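Local coordinates for sarcolemmal membrane-associated protein (Homo sapiens, PDB 6AR0), which joins, as an adaptor whose FHA domain forms this chain, the STRIPAK phosphatase-kinase complex, which dephosphorylates the Hippo kinase STK3 and so restrains Hippo signaling, at residues R38-Q41 with N42-T45; L69-T72 with K73-N76. One frame throughout, in Å; residues are numbered along the deposited sequence.

Both contacts are tight local turns of the FHA beta sandwich, and both touch the same five-stranded mixed sheet. Interaction 1 leads into strand 44-46, at one border of that sheet; interaction 2 leaves strand 66-71 on the way to strand 78-80 of the other sheet. Their centres lie about 18 Å apart and their nearest atoms about 8 Å. The Asn43 amide reaches back to residues 38-40 and on to Thr45 N; the Asp71 carboxylate reaches forward to Ser74 N and OG. FHA domains generally bind phosphothreonine peptides through loops between strands. Residues 73-76 probably belong to such a loop, with Asn76 ND2 bonded to Val50 O and Ser75 N to Ser52 OG; no ligand is present.

Interaction 1. Residues R38-Q41 with N42-T45; sequences RPAQ and NNAT
Asn43 folds its side-chain amide back over residues 38-40 at the end of a type I beta turn, Ala40 to Asn43, that leads into strand 44-46 of the FHA domain. The backbone closes the turn with Asn43 N to Ala40 O at 3.1 Å. Around it the amide makes three bonds. ND2 donates to Arg38 O at 3.0 Å, in the carbonyl plane of Arg38. OD1 accepts from Ala40 N at 3.1 Å and from Thr45 N at 3.0 Å, the latter making an Asx turn; the two N-H groups reach it from opposite faces of the amide plane. With CG between backbone N and carbonyl carbon (chi1 73°), OD1 meets both N-H groups while ND2 reaches Arg38 O. A leucine here would probably leave Ala40 N, Thr45 N and Arg38 O without these partners and residues 38-40 less firmly held against Thr45, the turn's backbone bond remaining.

Packing contacts are lighter: the methyl of Ala40 lies 3.5 Å from Asn43 ND2, and Thr45 CG2 faces the Arg38-Pro39 peptide. Arg20 of strand 20-23 donates to the carbonyls of Asn43 and Thr45. Water 1 bridges the ends, 3.0 Å from Arg38 O and 2.7 Å from Thr45 OG1.

Interaction 2. Residues L69-T72 with K73-N76; sequences LQDT and KSSN
Asp71 OD2 is gripped by two hydroxyls, Ser74 OG within this turn, at 2.7 Å, and Thr78 OG1 just beyond it. The aspartate stands at the end of strand 66-71 of the FHA sandwich, and its carboxylate spans the tight turn that carries the chain off the sheet toward strand 78-80. Ser74 meets both oxygens. Its hydroxyl donates to OD2 on the syn lone pair, the side facing the other oxygen, while its backbone N donates to OD1 at 2.8 Å. That second bond is nearly straight, 168° at the hydrogen, and also arrives on the syn side, 16° out of the carboxylate plane. The result is a two-pronged hold of one residue on another three positions back, which fixes the rotation of the carboxylate about its CB-CG bond.

The torsions explain the reach. In Asp71 a chi1 of -176° sets CG beside the carbonyl carbon, on the side where Ser74 comes round, within reach of its N and OG. Between the two partners the chain turns sharply at Lys73, whose phi and psi are both positive, and this brings Ser74 N round to the carboxylate. Just before that bend, Thr72 OG1 makes a weak hydrogen bond to Asn54 O.

Asp71 and Ser74 are both buried, so the bonds satisfy polar groups inside the fold and would probably help to stabilise the carboxylate in its charged form. Neighbours extend the network on either partner: Ser92 OG accepts from Asp71 N, and the Ser74 hydroxyl that donates to Asp71 OD2 accepts in turn from Gly77 N.

Interaction 1. Residues R38-Q41 with N42-T45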
ATOM      1  N   ARG A  38     -10.947   7.224  -7.744  1.00 13.45           N
ATOM      2  CA  ARG A  38     -10.716   8.155  -6.664  1.00 12.54           C
ATOM      3  C   ARG A  38     -10.638   7.437  -5.325  1.00 11.91           C
ATOM      4  O   ARG A  38     -11.058   6.281  -5.190  1.00 12.86           O
ATOM      5  CB  ARG A  38     -11.860   9.171  -6.614  1.00 15.05           C
ATOM      6  CG  ARG A  38     -11.993   9.992  -7.894  1.00 16.38           C
ATOM      7  CD  ARG A  38     -10.710  10.755  -8.188  1.00 13.57           C
ATOM      8  NE  ARG A  38     -10.866  11.704  -9.284  1.00 15.36           N
ATOM      9  CZ  ARG A  38      -9.879  12.434  -9.785  1.00 14.28           C
ATOM     10  NH1 ARG A  38      -8.663  12.343  -9.280  1.00 15.15           N
ATOM     11  NH2 ARG A  38     -10.111  13.273 -10.781  1.00 17.69           N
ATOM     12  N   PRO A  39     -10.072   8.088  -4.311  1.00 10.94           N
ATOM     13  CA  PRO A  39     -10.007   7.472  -2.980  1.00 11.49           C
ATOM     14  C   PRO A  39     -11.386   7.129  -2.444  1.00 11.72           C
ATOM     15  O   PRO A  39     -12.347   7.872  -2.628  1.00 13.88           O
ATOM     16  CB  PRO A  39      -9.343   8.557  -2.127  1.00 12.24           C
ATOM     17  CG  PRO A  39      -8.569   9.376  -3.101  1.00 13.08           C
ATOM     18  CD  PRO A  39      -9.392   9.391  -4.344  1.00 12.86           C
ATOM     19  N   ALA A  40     -11.463   6.006  -1.743  1.00 11.75           N
ATOM     20  CA  ALA A  40     -12.663   5.609  -1.023  1.00 13.25           C
ATOM     21  C   ALA A  40     -12.237   4.730   0.142  1.00 12.50           C
ATOM     22  O   ALA A  40     -11.135   4.183   0.160  1.00 11.57           O
ATOM     23  CB  ALA A  40     -13.634   4.836  -1.916  1.00 15.29           C
ATOM     24  N   GLN A  41     -13.135   4.575   1.119  1.00 13.90           N
ATOM     25  CA  GLN A  41     -12.801   3.771   2.290  1.00 13.76           C
ATOM     26  C   GLN A  41     -12.405   2.353   1.910  1.00 13.29           C
ATOM     27  O   GLN A  41     -11.563   1.735   2.582  1.00 13.00           O
ATOM     28  CB  GLN A  41     -13.983   3.714   3.238  1.00 14.79           C
ATOM     29  CG  GLN A  41     -13.765   2.753   4.382  1.00 15.86           C
ATOM     30  CD  GLN A  41     -14.936   2.754   5.323  1.00 17.52           C
ATOM     31  OE1 GLN A  41     -15.587   1.736   5.536  1.00 18.47           O
ATOM     32  NE2 GLN A  41     -15.217   3.908   5.901  1.00 16.95           N
ATOM     33  N   ASN A  42     -13.033   1.783   0.887  1.00 14.31           N
ATOM     34  CA  ASN A  42     -12.792   0.389   0.558  1.00 14.75           C
ATOM     35  C   ASN A  42     -11.693   0.199  -0.462  1.00 13.83           C
ATOM     36  O   ASN A  42     -11.586  -0.898  -1.024  1.00 15.92           O
ATOM     37  CB  ASN A  42     -14.078  -0.296   0.089  1.00 17.82           C
ATOM     38  CG  ASN A  42     -14.535   0.185  -1.266  1.00 17.97           C
ATOM     39  OD1 ASN A  42     -14.156   1.268  -1.711  1.00 22.01           O
ATOM     40  ND2 ASN A  42     -15.363  -0.617  -1.930  1.00 23.71           N
ATOM     41  N   ASN A  43     -10.853   1.214  -0.700  1.00 12.51           N
ATOM     42  CA  ASN A  43      -9.794   1.043  -1.677  1.00 11.87           C
ATOM     43  C   ASN A  43      -8.474   1.600  -1.167  1.00 10.38           C
ATOM     44  O   ASN A  43      -8.379   2.170  -0.066  1.00  9.83           O
ATOM     45  CB  ASN A  43     -10.201   1.562  -3.066  1.00 12.41           C
ATOM     46  CG  ASN A  43     -10.251   3.083  -3.169  1.00 11.82           C
ATOM     47  OD1 ASN A  43      -9.471   3.809  -2.545  1.00 10.68           O
ATOM     48  ND2 ASN A  43     -11.152   3.573  -4.017  1.00 13.11           N
ATOM     49  N   ALA A  44      -7.450   1.371  -1.978  1.00  8.29           N
ATOM     50  CA  ALA A  44      -6.092   1.798  -1.710  1.00  8.14           C
ATOM     51  C   ALA A  44      -5.633   2.776  -2.782  1.00  7.19           C
ATOM     52  O   ALA A  44      -4.496   2.731  -3.250  1.00  8.61           O
ATOM     53  CB  ALA A  44      -5.161   0.600  -1.548  1.00  9.36           C
ATOM     54  N   THR A  45      -6.538   3.671  -3.159  1.00  7.96           N
ATOM     55  CA  THR A  45      -6.252   4.770  -4.069  1.00  8.20           C
ATOM     56  C   THR A  45      -6.039   6.029  -3.240  1.00  8.22           C
ATOM     57  O   THR A  45      -6.855   6.352  -2.368  1.00  8.39           O
ATOM     58  CB  THR A  45      -7.401   4.966  -5.054  1.00  8.43           C
ATOM     59  OG1 THR A  45      -7.575   3.759  -5.800  1.00 10.21           O
ATOM     60  CG2 THR A  45      -7.126   6.125  -6.008  1.00  9.65           C
TER
HETATM   61  O   HOH W   1      -9.957   4.252  -7.062  1.00 17.81           O

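Interaction 2. Residues L69-T72 with K73-N76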
ATOM      1  N   LEU A  69       2.158  -8.191  -1.152  1.00  6.81           N
ATOM      2  CA  LEU A  69       2.284  -6.893  -1.787  1.00  6.86           C
ATOM      3  C   LEU A  69       3.304  -7.001  -2.912  1.00  7.01           C
ATOM      4  O   LEU A  69       4.351  -7.639  -2.752  1.00  8.75           O
ATOM      5  CB  LEU A  69       2.757  -5.875  -0.742  1.00  7.50           C
ATOM      6  CG  LEU A  69       2.935  -4.420  -1.159  1.00  7.26           C
ATOM      7  CD1 LEU A  69       1.621  -3.822  -1.625  1.00  8.79           C
ATOM      8  CD2 LEU A  69       3.507  -3.608  -0.002  1.00  8.41           C
ATOM      9  N   GLN A  70       3.000  -6.395  -4.058  1.00  7.32           N
ATOM     10  CA  GLN A  70       3.899  -6.408  -5.201  1.00  7.74           C
ATOM     11  C   GLN A  70       3.981  -5.012  -5.794  1.00  7.60           C
ATOM     12  O   GLN A  70       2.950  -4.385  -6.064  1.00  8.50           O
ATOM     13  CB  GLN A  70       3.384  -7.385  -6.258  1.00  8.90           C
ATOM     14  CG  GLN A  70       4.274  -7.492  -7.461  1.00 10.28           C
ATOM     15  CD  GLN A  70       3.792  -8.556  -8.403  1.00 13.52           C
ATOM     16  OE1 GLN A  70       2.586  -8.765  -8.556  1.00 15.57           O
ATOM     17  NE2 GLN A  70       4.723  -9.252  -9.030  1.00 14.43           N
ATOM     18  N   ASP A  71       5.199  -4.541  -6.040  1.00  7.82           N
ATOM     19  CA  ASP A  71       5.390  -3.277  -6.738  1.00  7.90           C
ATOM     20  C   ASP A  71       5.231  -3.525  -8.235  1.00  9.45           C
ATOM     21  O   ASP A  71       5.867  -4.430  -8.788  1.00 10.03           O
ATOM     22  CB  ASP A  71       6.781  -2.717  -6.436  1.00  9.23           C
ATOM     23  CG  ASP A  71       7.006  -1.363  -7.056  1.00  9.22           C
ATOM     24  OD1 ASP A  71       6.958  -1.272  -8.302  1.00 10.21           O
ATOM     25  OD2 ASP A  71       7.192  -0.402  -6.271  1.00  9.28           O
ATOM     26  N   THR A  72       4.357  -2.756  -8.880  1.00  9.26           N
ATOM     27  CA  THR A  72       4.078  -2.919 -10.311  1.00 11.09           C
ATOM     28  C   THR A  72       4.728  -1.803 -11.133  1.00 10.19           C
ATOM     29  O   THR A  72       4.075  -1.053 -11.855  1.00 12.45           O
ATOM     30  CB  THR A  72       2.569  -2.994 -10.547  1.00 10.40           C
ATOM     31  OG1 THR A  72       1.940  -1.797 -10.076  1.00 10.29           O
ATOM     32  CG2 THR A  72       1.961  -4.172  -9.835  1.00 11.59           C
ATOM     33  N   LYS A  73       6.055  -1.718 -11.037  1.00 11.09           N
ATOM     34  CA  LYS A  73       6.839  -0.735 -11.786  1.00 12.51           C
ATOM     35  C   LYS A  73       6.553   0.696 -11.331  1.00 11.46           C
ATOM     36  O   LYS A  73       6.450   1.608 -12.153  1.00 12.76           O
ATOM     37  CB  LYS A  73       6.646  -0.877 -13.303  1.00 12.85           C
ATOM     38  CG  LYS A  73       6.858  -2.289 -13.812  1.00 15.00           C
ATOM     39  CD  LYS A  73       6.854  -2.355 -15.325  1.00 18.38           C
ATOM     40  CE  LYS A  73       7.021  -3.786 -15.818  1.00 24.62           C
ATOM     41  NZ  LYS A  73       5.824  -4.632 -15.545  1.00 33.98           N
ATOM     42  N   SER A  74       6.441   0.910 -10.023  1.00 11.29           N
ATOM     43  CA  SER A  74       6.249   2.263  -9.528  1.00 10.86           C
ATOM     44  C   SER A  74       7.488   3.095  -9.833  1.00 11.63           C
ATOM     45  O   SER A  74       8.618   2.597  -9.841  1.00 12.63           O
ATOM     46  CB  SER A  74       5.994   2.283  -8.019  1.00 10.35           C
ATOM     47  OG  SER A  74       7.188   2.081  -7.281  1.00 10.50           O
ATOM     48  N   SER A  75       7.271   4.390 -10.048  1.00 11.85           N
ATOM     49  CA  SER A  75       8.396   5.289 -10.258  1.00 13.64           C
ATOM     50  C   SER A  75       9.205   5.484  -8.987  1.00 12.84           C
ATOM     51  O   SER A  75      10.444   5.510  -9.041  1.00 16.29           O
ATOM     52  CB  SER A  75       7.902   6.639 -10.763  1.00 16.33           C
ATOM     53  OG  SER A  75       7.193   6.494 -11.979  1.00 20.09           O
ATOM     54  N   ASN A  76       8.535   5.635  -7.836  1.00 12.10           N
ATOM     55  CA  ASN A  76       9.194   6.130  -6.629  1.00 12.25           C
ATOM     56  C   ASN A  76       9.315   5.121  -5.497  1.00 12.32           C
ATOM     57  O   ASN A  76       9.868   5.467  -4.438  1.00 13.00           O
ATOM     58  CB  ASN A  76       8.521   7.410  -6.130  1.00 12.98           C
ATOM     59  CG  ASN A  76       8.695   8.551  -7.096  1.00 14.13           C
ATOM     60  OD1 ASN A  76       9.771   8.735  -7.676  1.00 15.30           O
ATOM     61  ND2 ASN A  76       7.637   9.320  -7.291  1.00 15.33           N
TER